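Pesticidal crystal protein Cry4Aa (Bacillus thuringiensis, PDB 2C9K) kills mosquito larvae as a pore-forming insecticidal toxin, binding midgut epithelial cells and promoting their colloid-osmotic lysis. Local coordinates at residues H432-I437 against Y451-T456; I354-V359 against D377-N382; L286-H291 against F436-S441. All blocks are in the same frame, centred on the assembly; numbering follows the deposited sequence.

Contact 1. Residues H432-I437 against Y451-T456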
loop_
_atom_site.group_PDB
_atom_site.type_symbol
_atom_site.label_atom_id
_atom_site.label_comp_id
_atom_site.label_asym_id
_atom_site.label_seq_id
_atom_site.Cartn_x
_atom_site.Cartn_y
_atom_site.Cartn_z
ATOM N N HIS A 432 -1.221 6.992 6.943
ATOM C CA HIS A 432 -2.160 5.899 7.161
ATOM C C HIS A 432 -3.223 6.274 8.173
ATOM O O HIS A 432 -3.018 7.166 8.986
ATOM C CB HIS A 432 -1.427 4.640 7.644
ATOM C CG HIS A 432 -0.577 3.981 6.597
ATOM N ND1 HIS A 432 0.594 4.537 6.126
ATOM C CD2 HIS A 432 -0.712 2.793 5.959
ATOM C CE1 HIS A 432 1.144 3.720 5.246
ATOM N NE2 HIS A 432 0.372 2.654 5.127
ATOM N N ILE A 433 -4.360 5.588 8.104
ATOM C CA ILE A 433 -5.479 5.803 9.020
ATOM C C ILE A 433 -5.914 4.448 9.585
ATOM O O ILE A 433 -5.812 3.422 8.902
ATOM C CB ILE A 433 -6.704 6.427 8.303
ATOM C CG1 ILE A 433 -7.306 5.410 7.324
ATOM C CG2 ILE A 433 -6.300 7.732 7.605
ATOM C CD1 ILE A 433 -8.619 5.854 6.719
ATOM N N LEU A 434 -6.409 4.437 10.817
ATOM C CA LEU A 434 -6.844 3.185 11.431
ATOM C C LEU A 434 -8.004 2.606 10.632
ATOM O O LEU A 434 -8.878 3.342 10.189
ATOM C CB LEU A 434 -7.283 3.408 12.884
ATOM C CG LEU A 434 -7.546 2.072 13.586
ATOM C CD1 LEU A 434 -6.226 1.342 13.763
ATOM C CD2 LEU A 434 -8.221 2.289 14.925
ATOM N N SER A 435 -8.038 1.295 10.451
ATOM C CA SER A 435 -9.127 0.724 9.679
ATOM C C SER A 435 -9.843 -0.422 10.366
ATOM O O SER A 435 -10.957 -0.765 9.991
ATOM C CB SER A 435 -8.610 0.252 8.319
ATOM O OG SER A 435 -7.712 -0.828 8.462
ATOM N N PHE A 436 -9.214 -0.993 11.386
ATOM C CA PHE A 436 -9.787 -2.143 12.086
ATOM C C PHE A 436 -8.906 -2.576 13.268
ATOM O O PHE A 436 -7.704 -2.296 13.294
ATOM C CB PHE A 436 -9.869 -3.311 11.100
ATOM C CG PHE A 436 -10.974 -4.282 11.378
ATOM C CD1 PHE A 436 -12.291 -3.970 11.038
ATOM C CD2 PHE A 436 -10.694 -5.536 11.912
ATOM C CE1 PHE A 436 -13.311 -4.893 11.220
ATOM C CE2 PHE A 436 -11.712 -6.472 12.099
ATOM C CZ PHE A 436 -13.024 -6.149 11.749
ATOM N N ILE A 437 -9.509 -3.261 14.238
ATOM C CA ILE A 437 -8.769 -3.781 15.389
ATOM C C ILE A 437 -9.236 -5.202 15.698
ATOM O O ILE A 437 -10.336 -5.380 16.204
ATOM C CB ILE A 437 -8.974 -2.938 16.652
ATOM C CG1 ILE A 437 -8.344 -1.557 16.478
ATOM C CG2 ILE A 437 -8.334 -3.636 17.835
ATOM C CD1 ILE A 437 -8.457 -0.674 17.716
ATOM N N TYR A 451 -3.496 -8.034 20.262
ATOM C CA TYR A 451 -4.250 -7.207 19.329
ATOM C C TYR A 451 -3.415 -6.846 18.112
ATOM O O TYR A 451 -2.188 -6.945 18.126
ATOM C CB TYR A 451 -4.699 -5.893 19.983
ATOM C CG TYR A 451 -5.518 -6.013 21.254
ATOM C CD1 TYR A 451 -4.908 -6.249 22.487
ATOM C CD2 TYR A 451 -6.899 -5.839 21.229
ATOM C CE1 TYR A 451 -5.654 -6.302 23.664
ATOM C CE2 TYR A 451 -7.651 -5.891 22.391
ATOM C CZ TYR A 451 -7.029 -6.121 23.606
ATOM O OH TYR A 451 -7.783 -6.154 24.762
ATOM N N THR A 452 -4.096 -6.424 17.059
ATOM C CA THR A 452 -3.441 -5.972 15.848
ATOM C C THR A 452 -4.239 -4.765 15.404
ATOM O O THR A 452 -5.469 -4.753 15.491
ATOM C CB THR A 452 -3.477 -7.014 14.730
ATOM O OG1 THR A 452 -4.792 -7.559 14.638
ATOM C CG2 THR A 452 -2.478 -8.119 14.989
ATOM N N PHE A 453 -3.540 -3.737 14.953
ATOM C CA PHE A 453 -4.195 -2.526 14.492
ATOM C C PHE A 453 -3.996 -2.440 12.988
ATOM O O PHE A 453 -2.871 -2.390 12.507
ATOM C CB PHE A 453 -3.600 -1.313 15.213
ATOM C CG PHE A 453 -3.791 -1.350 16.712
ATOM C CD1 PHE A 453 -3.014 -2.188 17.509
ATOM C CD2 PHE A 453 -4.801 -0.599 17.319
ATOM C CE1 PHE A 453 -3.240 -2.284 18.882
ATOM C CE2 PHE A 453 -5.034 -0.690 18.691
ATOM C CZ PHE A 453 -4.254 -1.534 19.471
ATOM N N ALA A 454 -5.103 -2.466 12.255
ATOM C CA ALA A 454 -5.081 -2.405 10.799
ATOM C C ALA A 454 -4.949 -0.962 10.338
ATOM O O ALA A 454 -5.552 -0.065 10.916
ATOM C CB ALA A 454 -6.352 -3.007 10.240
ATOM N N TRP A 455 -4.164 -0.749 9.292
ATOM C CA TRP A 455 -3.946 0.580 8.755
ATOM C C TRP A 455 -4.035 0.581 7.241
ATOM O O TRP A 455 -3.406 -0.234 6.582
ATOM C CB TRP A 455 -2.563 1.098 9.172
ATOM C CG TRP A 455 -2.367 1.200 10.653
ATOM C CD1 TRP A 455 -1.821 0.265 11.475
ATOM C CD2 TRP A 455 -2.760 2.295 11.493
ATOM N NE1 TRP A 455 -1.850 0.704 12.777
ATOM C CE2 TRP A 455 -2.423 1.948 12.815
ATOM C CE3 TRP A 455 -3.366 3.537 11.253
ATOM C CZ2 TRP A 455 -2.669 2.794 13.897
ATOM C CZ3 TRP A 455 -3.609 4.380 12.330
ATOM C CH2 TRP A 455 -3.261 4.004 13.633
ATOM N N THR A 456 -4.822 1.495 6.691
ATOM C CA THR A 456 -4.951 1.604 5.247
ATOM C C THR A 456 -4.272 2.898 4.807
ATOM O O THR A 456 -4.124 3.824 5.609
ATOM C CB THR A 456 -6.426 1.603 4.811
ATOM O OG1 THR A 456 -7.163 2.557 5.586
ATOM C CG2 THR A 456 -7.021 0.226 5.000
#
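L434 and W455 face each other as a non-hydrogen-bonded pair in the antiparallel beta hairpin of strands 432-440 and 450-457. The hairpin belongs to a three-stranded sheet of the central, beta-prism domain of this three-domain toxin. A chi1 of -172° sets L434 CG anti to the backbone N; CD1 then lies over one face of the indole, 3.9 Å from the centroid of the W455 six-membered ring and only 12° off its normal, a CH-pi contact. Beside this close-packed place the backbones are firmly paired: I433 N donates to T456 O and T456 N to I433 O, each at 3.1 Å. On the sheet face that carries L434, W455, I437 and F453, L357 of strand 353-362 packs on W455.

The hairpin is less regular at S435. S435 N still reaches A454 O at 2.9 Å, but the donor stands well above the carbonyl plane, and S435 OG turns to E262 of strand 262-267. Contact is thinnest at Y451, whose CD2 approaches I437 CG2 only to 4.3 Å. Next to it, I437 and F453 run side by side, pointing the same way, with I437 CD1 3.6 Å from F453 CE2.

Contact 2. Residues I354-V359 against D377-N382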
loop_
_atom_site.group_PDB
_atom_site.type_symbol
_atom_site.label_atom_id
_atom_site.label_comp_id
_atom_site.label_asym_id
_atom_site.label_seq_id
_atom_site.Cartn_x
_atom_site.Cartn_y
_atom_site.Cartn_z
ATOM N N ILE A 354 -8.514 8.268 12.311
ATOM C CA ILE A 354 -7.571 8.054 13.397
ATOM C C ILE A 354 -6.220 7.837 12.703
ATOM O O ILE A 354 -6.071 6.898 11.927
ATOM C CB ILE A 354 -7.976 6.811 14.237
ATOM C CG1 ILE A 354 -9.354 7.044 14.864
ATOM C CG2 ILE A 354 -6.974 6.560 15.342
ATOM C CD1 ILE A 354 -9.955 5.818 15.527
ATOM N N PHE A 355 -5.250 8.713 12.962
ATOM C CA PHE A 355 -3.948 8.597 12.315
ATOM C C PHE A 355 -2.821 8.259 13.278
ATOM O O PHE A 355 -1.686 8.020 12.864
ATOM C CB PHE A 355 -3.620 9.889 11.572
ATOM C CG PHE A 355 -3.316 11.049 12.475
ATOM C CD1 PHE A 355 -2.096 11.129 13.146
ATOM C CD2 PHE A 355 -4.234 12.071 12.642
ATOM C CE1 PHE A 355 -1.793 12.218 13.971
ATOM C CE2 PHE A 355 -3.944 13.164 13.465
ATOM C CZ PHE A 355 -2.719 13.235 14.130
ATOM N N LEU A 356 -3.139 8.252 14.565
ATOM C CA LEU A 356 -2.166 7.928 15.597
ATOM C C LEU A 356 -2.913 7.671 16.893
ATOM O O LEU A 356 -3.877 8.369 17.206
ATOM C CB LEU A 356 -1.195 9.090 15.807
ATOM C CG LEU A 356 -0.083 8.890 16.846
ATOM C CD1 LEU A 356 0.921 7.855 16.347
ATOM C CD2 LEU A 356 0.622 10.200 17.093
ATOM N N LEU A 357 -2.508 6.653 17.639
ATOM C CA LEU A 357 -3.164 6.420 18.910
ATOM C C LEU A 357 -2.198 5.950 19.963
ATOM O O LEU A 357 -1.095 5.486 19.662
ATOM C CB LEU A 357 -4.333 5.441 18.799
ATOM C CG LEU A 357 -4.120 3.998 18.400
ATOM C CD1 LEU A 357 -5.313 3.175 18.883
ATOM C CD2 LEU A 357 -3.970 3.909 16.893
ATOM N N ASN A 358 -2.628 6.102 21.208
ATOM C CA ASN A 358 -1.831 5.743 22.363
ATOM C C ASN A 358 -2.614 4.707 23.130
ATOM O O ASN A 358 -3.780 4.925 23.428
ATOM C CB ASN A 358 -1.635 6.984 23.229
ATOM C CG ASN A 358 -0.568 6.805 24.274
ATOM O OD1 ASN A 358 -0.654 5.920 25.129
ATOM N ND2 ASN A 358 0.451 7.654 24.216
ATOM N N VAL A 359 -1.995 3.577 23.444
ATOM C CA VAL A 359 -2.710 2.553 24.195
ATOM C C VAL A 359 -2.005 2.174 25.495
ATOM O O VAL A 359 -0.777 2.055 25.540
ATOM C CB VAL A 359 -2.931 1.271 23.350
ATOM C CG1 VAL A 359 -3.496 1.643 21.991
ATOM C CG2 VAL A 359 -1.640 0.507 23.198
ATOM N N ASP A 377 -5.855 6.692 23.683
ATOM C CA ASP A 377 -5.827 8.082 23.273
ATOM C C ASP A 377 -5.725 8.120 21.764
ATOM O O ASP A 377 -4.672 7.806 21.201
ATOM C CB ASP A 377 -4.606 8.794 23.853
ATOM C CG ASP A 377 -4.716 9.023 25.335
ATOM O OD1 ASP A 377 -3.684 9.387 25.941
ATOM O OD2 ASP A 377 -5.825 8.849 25.890
ATOM N N PHE A 378 -6.817 8.507 21.113
ATOM C CA PHE A 378 -6.831 8.597 19.666
ATOM C C PHE A 378 -6.437 9.989 19.192
ATOM O O PHE A 378 -6.779 11.000 19.810
ATOM C CB PHE A 378 -8.221 8.251 19.124
ATOM C CG PHE A 378 -8.709 6.895 19.537
ATOM C CD1 PHE A 378 -9.351 6.713 20.760
ATOM C CD2 PHE A 378 -8.497 5.788 18.724
ATOM C CE1 PHE A 378 -9.775 5.449 21.167
ATOM C CE2 PHE A 378 -8.917 4.520 19.125
ATOM C CZ PHE A 378 -9.557 4.351 20.351
ATOM N N PHE A 379 -5.681 10.029 18.104
ATOM C CA PHE A 379 -5.281 11.285 17.503
ATOM C C PHE A 379 -5.976 11.308 16.153
ATOM O O PHE A 379 -5.482 10.784 15.155
ATOM C CB PHE A 379 -3.767 11.366 17.375
ATOM C CG PHE A 379 -3.080 11.661 18.676
ATOM C CD1 PHE A 379 -3.413 12.805 19.403
ATOM C CD2 PHE A 379 -2.109 10.802 19.184
ATOM C CE1 PHE A 379 -2.789 13.091 20.616
ATOM C CE2 PHE A 379 -1.479 11.078 20.396
ATOM C CZ PHE A 379 -1.820 12.227 21.116
ATOM N N ILE A 380 -7.165 11.899 16.182
ATOM C CA ILE A 380 -8.073 12.033 15.050
ATOM C C ILE A 380 -7.791 13.258 14.186
ATOM O O ILE A 380 -7.174 14.226 14.635
ATOM C CB ILE A 380 -9.517 12.103 15.593
ATOM C CG1 ILE A 380 -9.858 10.768 16.264
ATOM C CG2 ILE A 380 -10.496 12.470 14.498
ATOM C CD1 ILE A 380 -11.158 10.749 17.031
ATOM N N THR A 381 -8.230 13.201 12.935
ATOM C CA THR A 381 -8.056 14.320 12.024
ATOM C C THR A 381 -9.357 14.544 11.264
ATOM O O THR A 381 -10.019 13.585 10.854
ATOM C CB THR A 381 -6.900 14.067 11.010
ATOM O OG1 THR A 381 -6.705 15.239 10.211
ATOM C CG2 THR A 381 -7.214 12.877 10.095
ATOM N N ASN A 382 -9.741 15.805 11.091
ATOM C CA ASN A 382 -10.967 16.108 10.363
ATOM C C ASN A 382 -10.664 16.944 9.133
ATOM O O ASN A 382 -11.569 17.395 8.442
ATOM C CB ASN A 382 -11.969 16.848 11.255
ATOM C CG ASN A 382 -11.526 18.260 11.602
ATOM O OD1 ASN A 382 -12.200 18.950 12.363
ATOM N ND2 ASN A 382 -10.399 18.697 11.046
#
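F355 and L356 both face F379 across the antiparallel hairpin of strands 353-362 and 373-381, the pattern of a classic beta bulge. F379 O serves both amides: F355 N donates to it at 3.0 Å with a nearly straight N-H...O angle of 168°, whereas the bond from L356 N is weak. In return F379 N is bonded to L356 O. Beyond the bulge the ladder is regular again, N358 N donating to D377 O and D377 N to N358 O, each at 2.7 Å.

The side chain of F355 can be followed outward from CB, which is near F379 O without close contact; chi1 of 71° puts CG between the backbone N and the carbonyl carbon. From there the ring lies against the opposite strand, F379 O standing over one face and offset toward the rim. CG, CD1, CD2 and CE2 all lie beneath this oxygen, CD2 nearest to F379 O at 3.1 Å. On the same flank, CD2 also meets T381 CB, 3.7 Å away near the plane of the ring, and CE2 comes to 3.6 Å from I380 O. On the other, CE1 and then CZ at the tip pack on F379 CB, with CZ 3.9 Å from it. That CB lies over the ring, 24° off the normal, as a CH-pi contact.

I354, L357, F378 and I380 occupy one face of the sheet, where I354 CD1 is 3.5 Å from F378 CD2. L356, N358, D377 and F379 occupy the other, which includes the partly exposed residues of the contact. Strands 353-362 and 373-381 are the inner pair of a four-stranded antiparallel sheet of the beta-prism domain, flanked by strand 402-407 beside the first and strand 386-392 beside the second, while L357 leans on F453 and W455 of strand 450-457.

Contact 3. Residues L286-H291 against F436-S441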
loop_
_atom_site.group_PDB
_atom_site.type_symbol
_atom_site.label_atom_id
_atom_site.label_comp_id
_atom_site.label_asym_id
_atom_site.label_seq_id
_atom_site.Cartn_x
_atom_site.Cartn_y
_atom_site.Cartn_z
ATOM N N LEU A 286 -5.463 -12.915 13.279
ATOM C CA LEU A 286 -4.978 -11.565 13.569
ATOM C C LEU A 286 -5.054 -10.597 12.389
ATOM O O LEU A 286 -4.851 -9.398 12.557
ATOM C CB LEU A 286 -3.545 -11.620 14.116
ATOM C CG LEU A 286 -3.412 -12.076 15.577
ATOM C CD1 LEU A 286 -1.979 -12.495 15.893
ATOM C CD2 LEU A 286 -3.857 -10.945 16.491
ATOM N N THR A 287 -5.348 -11.108 11.198
ATOM C CA THR A 287 -5.439 -10.256 10.017
ATOM C C THR A 287 -6.803 -10.429 9.357
ATOM O O THR A 287 -7.590 -11.257 9.792
ATOM C CB THR A 287 -4.308 -10.574 9.015
ATOM O OG1 THR A 287 -4.343 -11.963 8.660
ATOM C CG2 THR A 287 -2.954 -10.248 9.635
ATOM N N ARG A 288 -7.096 -9.658 8.316
ATOM C CA ARG A 288 -8.399 -9.773 7.674
ATOM C C ARG A 288 -8.325 -10.428 6.311
ATOM O O ARG A 288 -7.427 -10.135 5.527
ATOM C CB ARG A 288 -9.052 -8.388 7.545
ATOM C CG ARG A 288 -9.302 -7.705 8.883
ATOM C CD ARG A 288 -9.711 -6.253 8.729
ATOM N NE ARG A 288 -11.011 -6.094 8.088
ATOM C CZ ARG A 288 -11.442 -4.953 7.559
ATOM N NH1 ARG A 288 -10.682 -3.872 7.595
ATOM N NH2 ARG A 288 -12.626 -4.898 6.973
ATOM N N ARG A 289 -9.271 -11.318 6.027
ATOM C CA ARG A 289 -9.308 -11.995 4.735
ATOM C C ARG A 289 -9.571 -10.982 3.627
ATOM O O ARG A 289 -10.203 -9.940 3.853
ATOM C CB ARG A 289 -10.394 -13.066 4.730
ATOM C CG ARG A 289 -9.866 -14.456 5.007
ATOM C CD ARG A 289 -10.689 -15.163 6.066
ATOM N NE ARG A 289 -12.000 -15.608 5.597
ATOM C CZ ARG A 289 -12.965 -16.037 6.408
ATOM N NH1 ARG A 289 -12.765 -16.072 7.723
ATOM N NH2 ARG A 289 -14.132 -16.428 5.911
ATOM N N PRO A 290 -9.083 -11.260 2.411
ATOM C CA PRO A 290 -9.319 -10.306 1.323
ATOM C C PRO A 290 -10.762 -9.818 1.354
ATOM O O PRO A 290 -11.688 -10.610 1.455
ATOM C CB PRO A 290 -9.016 -11.126 0.078
ATOM C CG PRO A 290 -7.954 -12.061 0.553
ATOM C CD PRO A 290 -8.450 -12.491 1.914
ATOM N N HIS A 291 -10.946 -8.509 1.283
ATOM C CA HIS A 291 -12.282 -7.928 1.316
ATOM C C HIS A 291 -12.334 -6.648 0.495
ATOM O O HIS A 291 -11.313 -6.197 -0.032
ATOM C CB HIS A 291 -12.668 -7.600 2.761
ATOM C CG HIS A 291 -11.764 -6.599 3.417
ATOM N ND1 HIS A 291 -10.859 -6.941 4.399
ATOM C CD2 HIS A 291 -11.632 -5.263 3.239
ATOM C CE1 HIS A 291 -10.212 -5.861 4.800
ATOM N NE2 HIS A 291 -10.664 -4.830 4.112
ATOM N N PHE A 436 -9.214 -0.993 11.386
ATOM C CA PHE A 436 -9.787 -2.143 12.086
ATOM C C PHE A 436 -8.906 -2.576 13.268
ATOM O O PHE A 436 -7.704 -2.296 13.294
ATOM C CB PHE A 436 -9.869 -3.311 11.100
ATOM C CG PHE A 436 -10.974 -4.282 11.378
ATOM C CD1 PHE A 436 -12.291 -3.970 11.038
ATOM C CD2 PHE A 436 -10.694 -5.536 11.912
ATOM C CE1 PHE A 436 -13.311 -4.893 11.220
ATOM C CE2 PHE A 436 -11.712 -6.472 12.099
ATOM C CZ PHE A 436 -13.024 -6.149 11.749
ATOM N N ILE A 437 -9.509 -3.261 14.238
ATOM C CA ILE A 437 -8.769 -3.781 15.389
ATOM C C ILE A 437 -9.236 -5.202 15.698
ATOM O O ILE A 437 -10.336 -5.380 16.204
ATOM C CB ILE A 437 -8.974 -2.938 16.652
ATOM C CG1 ILE A 437 -8.344 -1.557 16.478
ATOM C CG2 ILE A 437 -8.334 -3.636 17.835
ATOM C CD1 ILE A 437 -8.457 -0.674 17.716
ATOM N N LYS A 438 -8.414 -6.203 15.378
ATOM C CA LYS A 438 -8.755 -7.601 15.642
ATOM C C LYS A 438 -8.085 -8.035 16.926
ATOM O O LYS A 438 -7.216 -7.338 17.443
ATOM C CB LYS A 438 -8.292 -8.518 14.498
ATOM C CG LYS A 438 -9.318 -8.704 13.401
ATOM C CD LYS A 438 -8.767 -9.467 12.217
ATOM C CE LYS A 438 -8.520 -10.933 12.539
ATOM N NZ LYS A 438 -9.754 -11.755 12.614
ATOM N N SER A 439 -8.467 -9.200 17.431
ATOM C CA SER A 439 -7.888 -9.692 18.667
ATOM C C SER A 439 -7.908 -11.218 18.730
ATOM O O SER A 439 -8.879 -11.848 18.304
ATOM C CB SER A 439 -8.676 -9.114 19.839
ATOM O OG SER A 439 -7.878 -9.008 20.999
ATOM N N LEU A 440 -6.824 -11.806 19.236
ATOM C CA LEU A 440 -6.726 -13.255 19.401
ATOM C C LEU A 440 -6.737 -13.528 20.898
ATOM O O LEU A 440 -5.898 -13.018 21.637
ATOM C CB LEU A 440 -5.432 -13.802 18.783
ATOM C CG LEU A 440 -4.946 -15.216 19.171
ATOM C CD1 LEU A 440 -6.070 -16.230 19.059
ATOM C CD2 LEU A 440 -3.788 -15.624 18.263
ATOM N N SER A 441 -7.709 -14.312 21.346
ATOM C CA SER A 441 -7.833 -14.651 22.758
ATOM C C SER A 441 -8.735 -15.854 22.912
ATOM O O SER A 441 -9.794 -15.943 22.288
ATOM C CB SER A 441 -8.438 -13.493 23.541
ATOM O OG SER A 441 -9.814 -13.377 23.244
#
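The guanidinium of R288 is sandwiched between two rings: F436 lies on one face and H291 on the opposite one. Toward F436 the planes are only 16° apart with centres 4.1 Å from each other, a flat stack that also counts as cation-pi, since R288 CZ is 4.0 Å from the F436 ring centroid. On the other side H291 CE1 stands over the centre of the guanidinium. At the edges, K438 CG lies in the plane of the F436 ring and R288 CB in that of the H291 ring.

A bend at chi3 (66°) places R288 NE over the centre of the F436 ring, and R288 CD rests on the same ring as a CH-pi contact, 3.8 Å from its centroid. The outer nitrogens are held from elsewhere: NH1 forms a salt bridge with E262 and NH2 a hydrogen bond with T294. Together with the stacked F436 ring and H291 on the other face, these bonds restrict the rotation of the group. H291 is steadied in turn by its own hydrogen bond, ND1 to R289 O at 3.1 Å.

The segment 286-291 is the connection that leaves helix 279-286 and leads to strand 294-303. Here it passes beside strand 432-440, the directions of their touching parts 140° apart, at one border of the three-stranded sheet in the beta-prism domain. K438 crosses R288 at a slant, with R288 CG 3.8 Å from K438 CD, and bends at its last two torsions past the T287 carbonyl. Farther along, L286 and L440 cross at about a right angle, L286 CD2 reaching L440 CB at 4.0 Å. The L286 carbonyl oxygen accepts a hydrogen bond from T452 OG1 of strand 450-457.

Contacts 1 and 2 each join the two strands of an antiparallel hairpin, so both rest on backbone ladders, whereas contact 3 has no hydrogen bond between its segments and relies on stacking and apolar touches. Contact 1 is wholly buried and lies between the other two. It meets contact 2 where L434 N is 2.7 Å from I354 O, a probable hydrogen bond between the two sheets. With contact 3 it shares strand 432-440, including F436 and I437. Contact 2 has partly exposed residues on one face of its sheet, and contact 3 has partly exposed R288 and K438. Contacts 2 and 3 do not touch.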